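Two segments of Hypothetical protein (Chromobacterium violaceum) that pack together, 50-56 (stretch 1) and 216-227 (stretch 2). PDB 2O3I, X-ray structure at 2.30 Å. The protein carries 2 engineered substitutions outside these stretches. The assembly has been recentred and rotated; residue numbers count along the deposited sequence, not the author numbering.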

# COMPACT_ATOMS: atom_id res chain seq x y z
N ARG A 50 -12.13 -27.91 -15.61
CA ARG A 50 -12.91 -28.68 -14.66
C ARG A 50 -13.63 -27.75 -13.69
O ARG A 50 -12.99 -26.87 -13.09
CB ARG A 50 -11.98 -29.64 -13.91
CG ARG A 50 -12.68 -30.75 -13.13
CD ARG A 50 -11.82 -32.02 -13.18
NE ARG A 50 -10.39 -31.73 -13.00
CZ ARG A 50 -9.83 -31.38 -11.85
NH1 ARG A 50 -10.57 -31.26 -10.75
NH2 ARG A 50 -8.53 -31.11 -11.79
N VAL A 51 -14.94 -27.91 -13.57
CA VAL A 51 -15.75 -27.10 -12.66
C VAL A 51 -16.41 -28.04 -11.66
O VAL A 51 -17.08 -28.99 -12.04
CB VAL A 51 -16.87 -26.35 -13.40
CG1 VAL A 51 -17.58 -25.41 -12.42
CG2 VAL A 51 -16.31 -25.59 -14.60
N VAL A 52 -16.22 -27.76 -10.37
CA VAL A 52 -16.79 -28.60 -9.31
C VAL A 52 -17.75 -27.85 -8.40
O VAL A 52 -17.68 -26.62 -8.27
CB VAL A 52 -15.66 -29.21 -8.44
CG1 VAL A 52 -14.71 -30.05 -9.29
CG2 VAL A 52 -14.88 -28.10 -7.75
N ASP A 53 -18.66 -28.58 -7.76
CA ASP A 53 -19.60 -27.97 -6.83
C ASP A 53 -18.90 -27.83 -5.49
O ASP A 53 -17.91 -28.53 -5.23
CB ASP A 53 -20.86 -28.81 -6.67
CG ASP A 53 -21.65 -28.93 -7.97
OD1 ASP A 53 -21.52 -29.97 -8.65
OD2 ASP A 53 -22.39 -27.97 -8.30
N VAL A 54 -19.39 -26.93 -4.66
CA VAL A 54 -18.79 -26.70 -3.36
C VAL A 54 -18.56 -27.99 -2.57
O VAL A 54 -17.49 -28.17 -1.99
CB VAL A 54 -19.66 -25.73 -2.52
CG1 VAL A 54 -19.04 -25.53 -1.14
CG2 VAL A 54 -19.79 -24.38 -3.24
N ASP A 55 -19.55 -28.88 -2.55
CA ASP A 55 -19.44 -30.14 -1.80
C ASP A 55 -18.46 -31.14 -2.42
O ASP A 55 -18.18 -32.19 -1.83
CB ASP A 55 -20.81 -30.80 -1.65
CG ASP A 55 -21.79 -29.97 -0.82
OD1 ASP A 55 -21.40 -29.48 0.26
OD2 ASP A 55 -22.95 -29.80 -1.26
N GLU A 56 -17.95 -30.83 -3.61
CA GLU A 56 -17.00 -31.70 -4.28
C GLU A 56 -15.58 -31.20 -4.09
O GLU A 56 -14.61 -31.95 -4.22
CB GLU A 56 -17.31 -31.78 -5.78
CG GLU A 56 -18.67 -32.36 -6.09
CD GLU A 56 -18.97 -32.42 -7.57
OE1 GLU A 56 -18.89 -31.36 -8.23
OE2 GLU A 56 -19.28 -33.52 -8.07
N LEU A 216 -14.90 -23.50 3.09
CA LEU A 216 -15.66 -23.31 1.85
C LEU A 216 -17.17 -23.21 1.97
O LEU A 216 -17.77 -22.26 1.47
CB LEU A 216 -15.36 -24.42 0.85
CG LEU A 216 -14.38 -24.14 -0.28
CD1 LEU A 216 -14.73 -25.10 -1.42
CD2 LEU A 216 -14.48 -22.70 -0.76
N GLY A 217 -17.79 -24.21 2.61
CA GLY A 217 -19.23 -24.23 2.76
C GLY A 217 -19.86 -22.93 3.21
O GLY A 217 -20.58 -22.28 2.45
N GLY A 218 -19.59 -22.55 4.45
CA GLY A 218 -20.16 -21.32 4.99
C GLY A 218 -19.68 -20.09 4.24
O GLY A 218 -20.37 -19.07 4.21
N ALA A 219 -18.51 -20.18 3.63
CA ALA A 219 -17.93 -19.06 2.91
C ALA A 219 -18.60 -18.81 1.56
O ALA A 219 -18.65 -17.67 1.09
CB ALA A 219 -16.44 -19.27 2.72
N LEU A 220 -19.12 -19.87 0.95
CA LEU A 220 -19.77 -19.76 -0.34
C LEU A 220 -21.23 -20.22 -0.29
O LEU A 220 -21.57 -21.27 -0.84
CB LEU A 220 -19.00 -20.58 -1.39
CG LEU A 220 -17.64 -20.08 -1.93
CD1 LEU A 220 -16.64 -19.94 -0.81
CD2 LEU A 220 -17.10 -21.07 -2.95
N PRO A 221 -22.10 -19.45 0.38
CA PRO A 221 -23.50 -19.88 0.43
C PRO A 221 -24.26 -19.71 -0.89
O PRO A 221 -25.29 -20.35 -1.10
CB PRO A 221 -24.09 -19.02 1.54
CG PRO A 221 -23.24 -17.77 1.50
CD PRO A 221 -21.86 -18.33 1.30
N VAL A 222 -23.75 -18.86 -1.79
CA VAL A 222 -24.41 -18.65 -3.08
C VAL A 222 -23.75 -19.55 -4.11
O VAL A 222 -22.62 -19.31 -4.56
CB VAL A 222 -24.32 -17.18 -3.50
CG1 VAL A 222 -25.17 -16.94 -4.75
CG2 VAL A 222 -24.78 -16.29 -2.35
N ARG A 223 -24.48 -20.59 -4.51
CA ARG A 223 -23.94 -21.59 -5.43
C ARG A 223 -24.58 -21.77 -6.79
O ARG A 223 -25.69 -21.31 -7.05
CB ARG A 223 -23.93 -22.93 -4.69
CG ARG A 223 -23.36 -22.79 -3.30
CD ARG A 223 -23.43 -24.07 -2.52
NE ARG A 223 -22.76 -23.92 -1.23
CZ ARG A 223 -22.60 -24.91 -0.35
NH1 ARG A 223 -23.06 -26.13 -0.62
NH2 ARG A 223 -21.97 -24.67 0.79
N GLY A 224 -23.85 -22.46 -7.67
CA GLY A 224 -24.33 -22.73 -9.02
C GLY A 224 -24.38 -21.49 -9.88
O GLY A 224 -25.05 -21.46 -10.90
N THR A 225 -23.64 -20.46 -9.47
CA THR A 225 -23.62 -19.19 -10.19
C THR A 225 -22.90 -19.26 -11.52
O THR A 225 -23.25 -18.53 -12.46
CB THR A 225 -22.98 -18.10 -9.33
OG1 THR A 225 -21.63 -18.48 -9.02
CG2 THR A 225 -23.77 -17.90 -8.04
N LEU A 226 -21.90 -20.12 -11.63
CA LEU A 226 -21.19 -20.24 -12.89
C LEU A 226 -22.07 -20.96 -13.90
O LEU A 226 -22.24 -20.49 -15.03
CB LEU A 226 -19.86 -20.98 -12.69
CG LEU A 226 -18.87 -20.91 -13.86
CD1 LEU A 226 -17.47 -21.16 -13.36
CD2 LEU A 226 -19.26 -21.91 -14.95
N SER A 227 -22.65 -22.09 -13.51
CA SER A 227 -23.50 -22.85 -14.42
C SER A 227 -24.75 -22.08 -14.89
O SER A 227 -25.13 -22.16 -16.06
CB SER A 227 -23.89 -24.19 -13.80
OG SER A 227 -24.31 -24.05 -12.46

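This is a small, mainly apolar contact centred on Val54, with one long salt bridge at its margin and no hydrogen bond between the stretches. It buries 315 Å² in all, counting both sides.

Val54 is buried and points toward stretch 2. Val54 CG1 lies 4.1 Å from Gly217 CA and 4.3 Å from Leu216 CB. Val54 CG2 reaches Leu220 CD2 at 4.3 Å. A short branched side chain thus meets both the helix end and the residue that follows it. Val54 CG1 packs on the Gly217 backbone; a CB there would point sideways and have room.

Arg223, an exposed residue, borders this cluster. Val54 CG1 sits over one face of its guanidinium, 3.6 Å from Arg223 NH2. Asp55 lies at the guanidinium edge, where Asp55 OD2 and Arg223 NH1 form a long salt bridge of 3.7 Å. The arginine is held within its own stretch: Arg223 NE donates to Leu220 O at 2.9 Å, and Arg223 NH2 donates to Gly217 O at 3.2 Å. An extended side chain suits this role, since it spans back to the helix end while its charged group meets Asp55.

A second apolar contact joins Val51 and Leu226. Both are buried and point toward the other stretch, with Val51 CG1 4.4 Å from Leu226 CD1.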